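Local coordinates for CrtC domain-containing protein (Fusarium vanettenii 77-13-4, PDB 7A0Q) that is named kievitone hydratase, a lyase that presumably adds water to the plant isoflavonoid phytoalexin kievitone and so probably helps the fungus to detoxify it, at residues Pro284-Leu289 against Lys298-Thr303; Thr220-His225 against Gly320-Ser325; Phe166-Gly171 against Ala213-Asn218; Leu172-Gly177 against Arg207-Thr212. All blocks are in the same frame, centred on the assembly; numbering follows the deposited sequence.

Contact 1. Residues Pro284-Leu289 against Lys298-Thr303; sequences PLDWKL and KLSSYT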
# COMPACT_ATOMS: atom_id res chain seq x y z
N PRO A 284 10.10 5.19 14.01
CA PRO A 284 10.43 6.57 13.63
C PRO A 284 9.26 7.19 12.88
O PRO A 284 8.42 6.50 12.30
CB PRO A 284 11.64 6.40 12.71
CG PRO A 284 11.41 5.05 12.07
CD PRO A 284 10.71 4.20 13.10
N LEU A 285 9.21 8.53 12.90
CA LEU A 285 8.10 9.26 12.29
C LEU A 285 8.54 10.26 11.23
O LEU A 285 7.70 11.00 10.71
CB LEU A 285 7.26 9.97 13.36
CG LEU A 285 6.44 9.08 14.28
CD1 LEU A 285 5.56 9.93 15.17
CD2 LEU A 285 5.58 8.09 13.48
N ASP A 286 9.82 10.30 10.89
CA ASP A 286 10.32 11.11 9.79
C ASP A 286 11.43 10.33 9.10
O ASP A 286 12.04 9.45 9.70
CB ASP A 286 10.84 12.48 10.26
CG ASP A 286 9.76 13.30 10.95
OD1 ASP A 286 9.04 14.05 10.26
OD2 ASP A 286 9.62 13.18 12.18
N TRP A 287 11.67 10.66 7.83
CA TRP A 287 12.64 9.92 7.02
C TRP A 287 13.28 10.86 6.01
O TRP A 287 12.70 11.88 5.62
CB TRP A 287 12.00 8.73 6.27
CG TRP A 287 11.31 7.74 7.15
CD1 TRP A 287 11.82 6.57 7.63
CD2 TRP A 287 9.98 7.84 7.67
NE1 TRP A 287 10.90 5.94 8.42
CE2 TRP A 287 9.76 6.70 8.46
CE3 TRP A 287 8.96 8.78 7.53
CZ2 TRP A 287 8.55 6.48 9.13
CZ3 TRP A 287 7.77 8.56 8.19
CH2 TRP A 287 7.57 7.42 8.98
N LYS A 288 14.46 10.47 5.55
CA LYS A 288 15.05 11.00 4.34
C LYS A 288 15.29 9.87 3.36
O LYS A 288 15.73 8.78 3.75
CB LYS A 288 16.37 11.74 4.63
CG LYS A 288 16.17 13.13 5.22
CD LYS A 288 17.49 13.87 5.42
CE LYS A 288 17.50 14.63 6.74
NZ LYS A 288 18.47 15.78 6.73
N LEU A 289 15.01 10.12 2.08
CA LEU A 289 15.36 9.22 0.99
C LEU A 289 16.16 9.98 -0.04
O LEU A 289 15.77 11.08 -0.45
CB LEU A 289 14.12 8.62 0.32
CG LEU A 289 13.18 7.77 1.18
CD1 LEU A 289 11.86 7.54 0.44
CD2 LEU A 289 13.82 6.45 1.55
N LYS A 298 12.30 14.55 1.97
CA LYS A 298 12.16 14.63 3.42
C LYS A 298 10.70 14.30 3.73
O LYS A 298 9.81 15.05 3.33
CB LYS A 298 12.53 16.03 3.92
CG LYS A 298 12.26 16.27 5.39
CD LYS A 298 13.12 15.39 6.29
CE LYS A 298 12.27 14.64 7.31
NZ LYS A 298 11.25 15.51 7.97
N LEU A 299 10.47 13.19 4.41
CA LEU A 299 9.12 12.64 4.58
C LEU A 299 8.73 12.64 6.05
O LEU A 299 9.56 12.40 6.93
CB LEU A 299 9.04 11.22 4.00
CG LEU A 299 9.71 11.03 2.63
CD1 LEU A 299 11.14 10.45 2.73
CD2 LEU A 299 8.83 10.17 1.71
N SER A 300 7.44 12.89 6.32
CA SER A 300 6.96 13.02 7.69
C SER A 300 5.62 12.33 7.84
O SER A 300 4.71 12.55 7.04
CB SER A 300 6.83 14.49 8.09
OG SER A 300 8.08 15.15 7.93
N SER A 301 5.50 11.52 8.88
CA SER A 301 4.21 10.91 9.17
C SER A 301 3.21 11.99 9.57
O SER A 301 3.54 12.93 10.31
CB SER A 301 4.35 9.86 10.27
OG SER A 301 3.12 9.18 10.47
N TYR A 302 1.98 11.86 9.07
CA TYR A 302 0.96 12.90 9.24
C TYR A 302 0.53 13.03 10.70
O TYR A 302 0.26 14.15 11.18
CB TYR A 302 -0.24 12.56 8.37
CG TYR A 302 -1.24 13.68 8.16
CD1 TYR A 302 -1.00 14.70 7.25
CD2 TYR A 302 -2.45 13.68 8.84
CE1 TYR A 302 -1.93 15.71 7.04
CE2 TYR A 302 -3.38 14.68 8.64
CZ TYR A 302 -3.11 15.69 7.74
OH TYR A 302 -4.04 16.68 7.53
N THR A 303 0.43 11.92 11.41
CA THR A 303 0.09 11.90 12.82
C THR A 303 0.73 10.68 13.46
O THR A 303 1.10 9.73 12.76
CB THR A 303 -1.43 11.91 13.03
OG1 THR A 303 -1.73 12.23 14.39
CG2 THR A 303 -2.04 10.55 12.69
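Asp286 OD1 is gripped twice from strand 298-301. Ser300 OG donates to Asp286 OD1 at 2.7 Å, meeting it nearly along the C-O axis, and Lys298 NZ adds a long, weak salt bridge to Asp286 OD1 at 3.5 Å. The Lys298 chain starts with CG anti to the backbone N (chi1 173°), then bends at chi2, chi3 and chi4; Lys298 CE lies 3.3 Å from Trp287 O, and NZ also donates to Ser300 OG. OD2 of the aspartate is in a salt bridge with Arg272 on the next strand, which would probably keep the buried acid ionised. This face carries Asp286, Ser300 and two lysines: the short acid and serine suit a non-hydrogen-bonded pair, and the long Lys298 can curl back to them. The two strands make an antiparallel hairpin in the eight-stranded, lipocalin-like barrel. Trp287 and Leu299 form the hydrogen-bonded pair, Leu299 N reaching Trp287 O at 2.9 Å and 177°; Ser301 N closes on Leu285 O further along. On the inner face, Leu299 CD1 lies against Trp287 CB and 3.7 Å from Leu289 CG, the two leucines crossing at about a right angle. The indole of Trp287 turns its edge to the backbone, Trp287 CZ3 lying 3.8 Å from Ser301 N, while Phe222 meets it edge-to-face.

Contact 2. Residues Thr220-His225 against Gly320-Ser325; sequences TWFQLH and GFITFS. With NAG (2-acetamido-2-deoxy-beta-D-glucopyranose), chain C.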
# COMPACT_ATOMS: atom_id res chain seq x y z
N THR A 220 10.81 -1.34 5.66
CA THR A 220 10.01 -0.15 5.43
C THR A 220 9.69 -0.09 3.94
O THR A 220 10.58 -0.31 3.10
CB THR A 220 10.74 1.12 5.87
OG1 THR A 220 11.03 1.03 7.27
CG2 THR A 220 9.87 2.36 5.62
N TRP A 221 8.42 0.19 3.62
CA TRP A 221 7.97 0.39 2.25
C TRP A 221 7.35 1.78 2.14
O TRP A 221 6.53 2.17 2.98
CB TRP A 221 6.95 -0.68 1.85
CG TRP A 221 6.37 -0.54 0.46
CD1 TRP A 221 7.03 -0.72 -0.73
CD2 TRP A 221 5.00 -0.24 0.11
NE1 TRP A 221 6.16 -0.54 -1.79
CE2 TRP A 221 4.92 -0.24 -1.30
CE3 TRP A 221 3.85 0.03 0.86
CZ2 TRP A 221 3.72 0.02 -1.98
CZ3 TRP A 221 2.65 0.28 0.19
CH2 TRP A 221 2.61 0.29 -1.22
N PHE A 222 7.71 2.50 1.08
CA PHE A 222 7.13 3.79 0.77
C PHE A 222 6.32 3.72 -0.52
O PHE A 222 6.78 3.15 -1.53
CB PHE A 222 8.19 4.87 0.61
CG PHE A 222 8.88 5.25 1.88
CD1 PHE A 222 8.32 6.20 2.73
CD2 PHE A 222 10.09 4.67 2.22
CE1 PHE A 222 8.95 6.56 3.91
CE2 PHE A 222 10.74 5.03 3.41
CZ PHE A 222 10.17 5.97 4.25
N GLN A 223 5.16 4.35 -0.50
CA GLN A 223 4.28 4.52 -1.65
C GLN A 223 4.11 6.02 -1.83
O GLN A 223 3.48 6.67 -1.00
CB GLN A 223 2.94 3.84 -1.39
CG GLN A 223 1.92 4.06 -2.49
CD GLN A 223 0.49 4.09 -1.99
OE1 GLN A 223 -0.27 5.00 -2.33
NE2 GLN A 223 0.10 3.07 -1.21
N LEU A 224 4.68 6.59 -2.90
CA LEU A 224 4.74 8.04 -3.03
C LEU A 224 4.04 8.55 -4.28
O LEU A 224 4.17 7.98 -5.37
CB LEU A 224 6.19 8.54 -3.03
CG LEU A 224 7.06 8.03 -1.87
CD1 LEU A 224 8.49 8.56 -2.02
CD2 LEU A 224 6.45 8.40 -0.49
N HIS A 225 3.33 9.67 -4.12
CA HIS A 225 2.68 10.40 -5.20
C HIS A 225 3.23 11.82 -5.26
O HIS A 225 3.43 12.46 -4.22
CB HIS A 225 1.16 10.47 -5.01
CG HIS A 225 0.52 9.13 -4.84
ND1 HIS A 225 -0.12 8.48 -5.86
CD2 HIS A 225 0.49 8.29 -3.77
CE1 HIS A 225 -0.56 7.30 -5.43
NE2 HIS A 225 -0.18 7.16 -4.17
N GLY A 320 0.99 4.32 7.65
CA GLY A 320 0.76 5.72 7.92
C GLY A 320 0.73 6.62 6.71
O GLY A 320 1.59 6.54 5.83
N PHE A 321 -0.28 7.48 6.66
CA PHE A 321 -0.28 8.58 5.71
C PHE A 321 0.91 9.49 6.00
O PHE A 321 1.20 9.80 7.16
CB PHE A 321 -1.59 9.36 5.83
CG PHE A 321 -1.74 10.48 4.85
CD1 PHE A 321 -1.71 10.24 3.48
CD2 PHE A 321 -1.95 11.78 5.29
CE1 PHE A 321 -1.87 11.28 2.57
CE2 PHE A 321 -2.11 12.83 4.39
CZ PHE A 321 -2.07 12.58 3.03
N ILE A 322 1.60 9.92 4.94
CA ILE A 322 2.79 10.76 5.06
C ILE A 322 2.70 11.88 4.03
O ILE A 322 2.04 11.76 3.00
CB ILE A 322 4.11 9.97 4.86
CG1 ILE A 322 4.17 9.39 3.44
CG2 ILE A 322 4.27 8.88 5.93
CD1 ILE A 322 5.52 8.77 3.08
N THR A 323 3.38 12.99 4.33
CA THR A 323 3.62 14.05 3.35
C THR A 323 5.12 14.23 3.19
O THR A 323 5.91 13.79 4.04
CB THR A 323 2.97 15.38 3.77
OG1 THR A 323 3.55 15.80 5.01
CG2 THR A 323 1.46 15.24 3.93
N PHE A 324 5.53 14.86 2.10
CA PHE A 324 6.96 15.04 1.90
C PHE A 324 7.22 16.24 1.01
O PHE A 324 6.37 16.69 0.25
CB PHE A 324 7.63 13.77 1.33
CG PHE A 324 7.17 13.38 -0.05
CD1 PHE A 324 6.10 12.50 -0.22
CD2 PHE A 324 7.80 13.87 -1.18
CE1 PHE A 324 5.68 12.14 -1.49
CE2 PHE A 324 7.38 13.51 -2.45
CZ PHE A 324 6.31 12.64 -2.60
N SER A 325 8.44 16.75 1.15
CA SER A 325 9.02 17.70 0.23
C SER A 325 10.31 17.12 -0.30
O SER A 325 10.85 16.14 0.24
CB SER A 325 9.27 19.06 0.90
OG SER A 325 10.21 18.91 1.96
C1 NAG C . 14.63 -3.16 10.76
C2 NAG C . 14.83 -1.72 10.33
C3 NAG C . 16.12 -1.16 10.93
C4 NAG C . 16.21 -1.40 12.43
C5 NAG C . 15.88 -2.84 12.79
C6 NAG C . 15.70 -3.03 14.28
C7 NAG C . 13.98 -0.90 8.17
C8 NAG C . 14.23 -0.84 6.70
N2 NAG C . 14.87 -1.60 8.88
O3 NAG C . 16.18 0.24 10.65
O4 NAG C . 17.55 -1.16 12.84
O5 NAG C . 14.65 -3.25 12.19
O6 NAG C . 14.66 -2.19 14.77
O7 NAG C . 13.01 -0.36 8.69
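Ile322 CD1 comes between Phe222 and Leu224, touching both. Ile322 CD1 meets the phenyl ring at the edge, in the ring plane, 3.8 Å from Phe222 CD1, and the two side chains cross at about a right angle. The approach to Leu224 is slanted, with Ile322 CD1 3.7 Å from Leu224 CD2. The isoleucine holds CG1 between the backbone N and the carbonyl carbon (chi1 63°), and CD1 extends beyond it toward strand 220-225; the single methyl at the end of its longer branch fits where a ring rim and a leucine branch converge. Phe324, two residues on and on the same side of its strand, also has CG between N and the carbonyl carbon (chi1 64°). Its ring lies obliquely to Leu224, whose CB and CD2 both come 3.9 Å from Phe324 CE1, while Phe324 CZ approaches His225 O at 3.3 Å. Leucine suits the place between them because its CD2 reaches both Ile322 and Phe324.

Elsewhere on strand 220-225 the bonds are polar. His225 NE2 donates to Gln223 OE1, 2.8 Å away, the acceptor lying in the imidazole plane and the donor on a lone pair of the amide. At the other end, Thr220 OG1 donates to O7 of the NAG acetamide at 2.8 Å.

The two strands are next-but-one neighbours in the wall of the lipocalin-like barrel, and their inward side chains meet over the strand between them; the axes of segments 220-225 and 320-325 approach to 8.7 Å, at 56°. That middle strand, 331-343, sends Val339 against Phe222 and Ile322, while Leu299 of strand 295-308 packs on Phe222, Leu224, Ile322 and Phe324.

Contact 3. Residues Phe166-Gly171 against Ala213-Asn218; sequences FQFGEG and AAIPSN. With NAG (2-acetamido-2-deoxy-beta-D-glucopyranose), chain C.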
# COMPACT_ATOMS: atom_id res chain seq x y z
N PHE A 166 11.09 -9.42 -7.74
CA PHE A 166 12.41 -9.13 -7.18
C PHE A 166 12.66 -10.07 -6.00
O PHE A 166 11.76 -10.77 -5.53
CB PHE A 166 12.55 -7.64 -6.79
CG PHE A 166 11.62 -7.18 -5.69
CD1 PHE A 166 10.35 -6.70 -5.99
CD2 PHE A 166 12.04 -7.17 -4.35
CE1 PHE A 166 9.50 -6.25 -4.98
CE2 PHE A 166 11.20 -6.72 -3.35
CZ PHE A 166 9.91 -6.25 -3.66
N GLN A 167 13.92 -10.09 -5.54
CA GLN A 167 14.30 -10.96 -4.43
C GLN A 167 13.82 -10.39 -3.10
O GLN A 167 14.05 -9.22 -2.79
CB GLN A 167 15.83 -11.14 -4.41
CG GLN A 167 16.30 -12.22 -3.43
CD GLN A 167 16.28 -13.60 -4.06
OE1 GLN A 167 15.78 -13.78 -5.17
NE2 GLN A 167 16.85 -14.58 -3.35
N PHE A 168 13.14 -11.23 -2.30
CA PHE A 168 12.44 -10.77 -1.09
C PHE A 168 12.55 -11.88 -0.05
O PHE A 168 11.82 -12.87 -0.11
CB PHE A 168 10.98 -10.46 -1.41
CG PHE A 168 10.19 -9.86 -0.26
CD1 PHE A 168 10.43 -8.57 0.15
CD2 PHE A 168 9.18 -10.59 0.36
CE1 PHE A 168 9.70 -8.00 1.18
CE2 PHE A 168 8.44 -10.02 1.39
CZ PHE A 168 8.70 -8.72 1.80
N GLY A 169 13.45 -11.69 0.91
CA GLY A 169 13.76 -12.77 1.82
C GLY A 169 14.64 -13.80 1.14
O GLY A 169 15.47 -13.46 0.30
N GLU A 170 14.43 -15.07 1.47
CA GLU A 170 15.26 -16.12 0.90
C GLU A 170 14.92 -16.44 -0.55
O GLU A 170 15.72 -17.10 -1.23
CB GLU A 170 15.16 -17.39 1.75
CG GLU A 170 16.38 -18.29 1.62
CD GLU A 170 16.26 -19.58 2.42
OE1 GLU A 170 15.12 -19.96 2.79
OE2 GLU A 170 17.30 -20.21 2.67
N GLY A 171 13.79 -15.95 -1.06
CA GLY A 171 13.38 -16.26 -2.42
C GLY A 171 12.76 -15.07 -3.13
O GLY A 171 13.19 -13.93 -2.92
N ALA A 213 8.49 -18.86 2.84
CA ALA A 213 8.11 -18.41 4.17
C ALA A 213 9.17 -17.53 4.81
O ALA A 213 8.85 -16.75 5.71
CB ALA A 213 7.81 -19.61 5.07
N ALA A 214 10.43 -17.64 4.36
CA ALA A 214 11.53 -16.88 4.95
C ALA A 214 11.57 -15.51 4.30
O ALA A 214 12.36 -15.23 3.40
CB ALA A 214 12.85 -17.62 4.79
N ILE A 215 10.71 -14.62 4.78
CA ILE A 215 10.66 -13.25 4.30
C ILE A 215 11.60 -12.41 5.15
O ILE A 215 12.14 -12.93 6.14
CB ILE A 215 9.22 -12.71 4.32
CG1 ILE A 215 8.64 -12.74 5.74
CG2 ILE A 215 8.36 -13.49 3.35
CD1 ILE A 215 7.26 -12.11 5.83
N PRO A 216 11.87 -11.14 4.81
CA PRO A 216 12.79 -10.34 5.63
C PRO A 216 12.30 -10.22 7.07
O PRO A 216 11.10 -10.30 7.35
CB PRO A 216 12.81 -8.98 4.92
CG PRO A 216 12.48 -9.31 3.49
CD PRO A 216 11.48 -10.43 3.58
N SER A 217 13.25 -10.00 7.98
CA SER A 217 12.89 -9.82 9.38
C SER A 217 12.01 -8.59 9.58
O SER A 217 11.12 -8.59 10.44
CB SER A 217 14.16 -9.71 10.24
OG SER A 217 14.90 -8.54 9.89
N ASN A 218 12.26 -7.53 8.82
CA ASN A 218 11.49 -6.30 8.93
C ASN A 218 11.83 -5.43 7.73
O ASN A 218 12.88 -5.61 7.09
CB ASN A 218 11.75 -5.55 10.24
CG ASN A 218 13.19 -5.05 10.42
OD1 ASN A 218 14.15 -5.83 10.53
ND2 ASN A 218 13.34 -3.73 10.48
C1 NAG C . 14.63 -3.16 10.76
C2 NAG C . 14.83 -1.72 10.33
C3 NAG C . 16.12 -1.16 10.93
C4 NAG C . 16.21 -1.40 12.43
C5 NAG C . 15.88 -2.84 12.79
C6 NAG C . 15.70 -3.03 14.28
C7 NAG C . 13.98 -0.90 8.17
C8 NAG C . 14.23 -0.84 6.70
N2 NAG C . 14.87 -1.60 8.88
O3 NAG C . 16.18 0.24 10.65
O4 NAG C . 17.55 -1.16 12.84
O5 NAG C . 14.65 -3.25 12.19
O6 NAG C . 14.66 -2.19 14.77
O7 NAG C . 13.01 -0.36 8.69
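Ala214 O receives the backbone N-H of Glu170, Glu170 N lying 2.8 Å from Ala214 O with a C=O...donor angle of 169°. The donor belongs to a type II' beta turn, Phe168 to Gly171, the turn of the beta hairpin formed by strands 158-168 and 171-189; the acceptor lies on the loop between strand 202-210 and strand 218-225. Ala214 is the centre of an inverse gamma turn, and Ala214 CB packs against Glu170 CB at 3.8 Å; a small side chain suits so close a backbone approach. Ala214 O also takes a CA-H...O contact from Gly169 CA at 3.2 Å. Gly169 has positive phi (76°), and a CB there would collide with Ala214 O and Ile215 CA, which explains the glycine.

Ile215 comes next, side by side with Phe168 and pointing the same way, Ile215 CG2 lying 4.0 Å from Phe168 CE2. The side chains of Pro216 and Phe168 cross at about a right angle. Pro216 CD stands over the centre of one face of the Phe168 ring, 3.6 Å from the centroid and 9° off the normal, a CH-pi contact that a proline ring suits well. Phe168 also meets Trp236 and Phe238 of strand 232-240 edge-to-face, so its ring joins the hairpin to the barrel. Further on, Ser217 OG donates to Asn218 OD1 in the amide plane, on a lone pair. The glycan begins at Asn218, whose ND2 is covalently bonded to NAG C1 at 1.4 Å.

Contact 4. Residues Leu172-Gly177 against Arg207-Thr212; sequences LTWEFG and RQWGNT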
# COMPACT_ATOMS: atom_id res chain seq x y z
N LEU A 172 11.75 -15.32 -3.95
CA LEU A 172 11.19 -14.32 -4.84
C LEU A 172 9.87 -13.76 -4.32
O LEU A 172 9.12 -14.45 -3.62
CB LEU A 172 10.97 -14.92 -6.23
CG LEU A 172 12.26 -15.48 -6.85
CD1 LEU A 172 11.93 -16.41 -8.01
CD2 LEU A 172 13.15 -14.33 -7.28
N THR A 173 9.61 -12.50 -4.63
CA THR A 173 8.27 -11.95 -4.54
C THR A 173 7.85 -11.43 -5.90
O THR A 173 8.67 -11.12 -6.77
CB THR A 173 8.16 -10.83 -3.49
OG1 THR A 173 6.77 -10.61 -3.19
CG2 THR A 173 8.77 -9.53 -3.99
N TRP A 174 6.53 -11.38 -6.09
CA TRP A 174 5.91 -10.79 -7.26
C TRP A 174 4.98 -9.71 -6.76
O TRP A 174 4.20 -9.97 -5.84
CB TRP A 174 5.12 -11.84 -8.07
CG TRP A 174 6.01 -12.85 -8.72
CD1 TRP A 174 6.50 -12.82 -9.99
CD2 TRP A 174 6.52 -14.04 -8.11
NE1 TRP A 174 7.30 -13.93 -10.21
CE2 TRP A 174 7.32 -14.69 -9.08
CE3 TRP A 174 6.38 -14.62 -6.85
CZ2 TRP A 174 7.98 -15.90 -8.82
CZ3 TRP A 174 7.04 -15.82 -6.59
CH2 TRP A 174 7.83 -16.44 -7.57
N GLU A 175 5.09 -8.51 -7.31
CA GLU A 175 4.32 -7.39 -6.78
C GLU A 175 4.01 -6.37 -7.87
O GLU A 175 4.91 -5.97 -8.61
CB GLU A 175 5.08 -6.70 -5.63
CG GLU A 175 4.31 -5.53 -4.98
CD GLU A 175 5.20 -4.56 -4.21
OE1 GLU A 175 6.45 -4.64 -4.33
OE2 GLU A 175 4.66 -3.68 -3.51
N PHE A 176 2.75 -5.93 -7.94
CA PHE A 176 2.40 -4.78 -8.77
C PHE A 176 1.49 -3.84 -7.99
O PHE A 176 0.73 -4.26 -7.11
CB PHE A 176 1.76 -5.18 -10.12
CG PHE A 176 0.45 -5.93 -10.01
CD1 PHE A 176 0.43 -7.33 -10.01
CD2 PHE A 176 -0.75 -5.25 -10.00
CE1 PHE A 176 -0.76 -8.02 -9.95
CE2 PHE A 176 -1.95 -5.95 -9.93
CZ PHE A 176 -1.95 -7.33 -9.90
N GLY A 177 1.61 -2.56 -8.32
CA GLY A 177 0.77 -1.53 -7.74
C GLY A 177 -0.06 -0.88 -8.83
O GLY A 177 0.43 -0.67 -9.94
N ARG A 207 -0.79 -5.66 -5.04
CA ARG A 207 -0.93 -7.11 -5.06
C ARG A 207 0.44 -7.75 -4.95
O ARG A 207 1.34 -7.42 -5.73
CB ARG A 207 -1.61 -7.55 -6.36
CG ARG A 207 -1.66 -9.02 -6.57
CD ARG A 207 -2.66 -9.70 -5.65
NE ARG A 207 -2.70 -11.14 -5.96
CZ ARG A 207 -2.44 -12.11 -5.09
NH1 ARG A 207 -2.12 -11.83 -3.82
NH2 ARG A 207 -2.52 -13.38 -5.49
N GLN A 208 0.62 -8.65 -3.99
CA GLN A 208 1.94 -9.22 -3.75
C GLN A 208 1.81 -10.67 -3.33
O GLN A 208 1.00 -11.01 -2.47
CB GLN A 208 2.69 -8.44 -2.66
CG GLN A 208 4.13 -8.91 -2.49
CD GLN A 208 4.96 -7.95 -1.67
OE1 GLN A 208 4.45 -6.95 -1.15
NE2 GLN A 208 6.26 -8.24 -1.54
N TRP A 209 2.65 -11.53 -3.91
CA TRP A 209 2.65 -12.94 -3.53
C TRP A 209 4.08 -13.46 -3.67
O TRP A 209 4.90 -12.86 -4.35
CB TRP A 209 1.63 -13.74 -4.36
CG TRP A 209 1.88 -13.88 -5.85
CD1 TRP A 209 2.29 -15.00 -6.51
CD2 TRP A 209 1.71 -12.87 -6.86
NE1 TRP A 209 2.40 -14.76 -7.85
CE2 TRP A 209 2.05 -13.46 -8.10
CE3 TRP A 209 1.31 -11.53 -6.84
CZ2 TRP A 209 1.99 -12.76 -9.30
CZ3 TRP A 209 1.28 -10.82 -8.03
CH2 TRP A 209 1.62 -11.44 -9.25
N GLY A 210 4.39 -14.56 -2.98
CA GLY A 210 5.76 -15.02 -2.89
C GLY A 210 5.88 -16.53 -2.91
O GLY A 210 4.88 -17.24 -2.94
N ASN A 211 7.13 -17.00 -2.88
CA ASN A 211 7.41 -18.43 -2.93
C ASN A 211 8.18 -18.94 -1.72
O ASN A 211 8.69 -20.07 -1.74
CB ASN A 211 8.18 -18.78 -4.22
CG ASN A 211 9.63 -18.28 -4.21
OD1 ASN A 211 10.02 -17.48 -3.35
ND2 ASN A 211 10.42 -18.74 -5.17
N THR A 212 8.28 -18.15 -0.65
CA THR A 212 9.06 -18.56 0.51
C THR A 212 8.42 -18.04 1.78
O THR A 212 7.87 -16.94 1.81
CB THR A 212 10.52 -18.09 0.41
OG1 THR A 212 11.25 -18.54 1.56
CG2 THR A 212 10.60 -16.56 0.33
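Trp174 CB sits over the centre of the six-membered ring of Trp209, 3.5 Å from its centroid, in a CH-pi contact. From there Trp174 CG, anti to the carbonyl carbon (chi1 -68°), passes 4.1 Å from Trp209 CE2 and leads the indole out beyond its partner; the two five-membered rings are inclined by only 20° but are slid so far apart that they barely overlap. The six-membered edge turns to the opposite backbone instead: Trp174 CE3 lies 3.4 Å from Trp209 O, CZ3 meets Gly210 C and Asn211 N, and CH2 approaches Asn211 CB. Gly210 meets this edge through its backbone CA and C. Tryptophan thus covers the neighbouring strand with its CB over the Trp209 ring and its six-membered edge against the backbone.

Phe176 continues the same face, Arg207 CB lying over its ring, offset toward the rim. One face of the guanidinium covers Trp209 CE3, while NE, NH1 and NH2 donate to the carbonyls of Ser50, Ser58 and Gly56. On the other face, Gln208 NE2 donates to Thr173 OG1 at 2.9 Å, the hydroxyl lying in the amide plane. Glu175 stacks its carboxylate on the Gln208 amide, while its OE1 accepts from Trp236 NE1 of strand 232-240. Asn211 OD1 accepts from Leu172 N at 2.8 Å where the pairing ends. The alternating bonds, with Trp174-Trp209 and Phe176-Arg207 as hydrogen-bonded pairs, are those of regular antiparallel strands in the N-terminal CrtC lipocalin domain.

How the contacts relate
From the N terminus, segment 166-171 opens contact 3, and 172-177 follows directly to open contact 4. Contact 4 closes first, at 207-212, and contact 3 at 213-218, so contact 4 lies within contact 3; strands 158-168 and 171-189 pair side by side, linking the two. Thr220-His225 follows on the chain and opens contact 2, which closes only at 320-325 and encloses contact 1, a local hairpin. Strands 295-308 and 317-328 are neighbours and join contacts 1 and 2 through backbone bonds. Contact 4 pairs strands 171-189 and 202-210, contacts 1 and 2 join strands of the barrel, and contact 3 ties the 158-168/171-189 hairpin turn to the loop leading into the barrel; contacts 2 and 3 share a NAG.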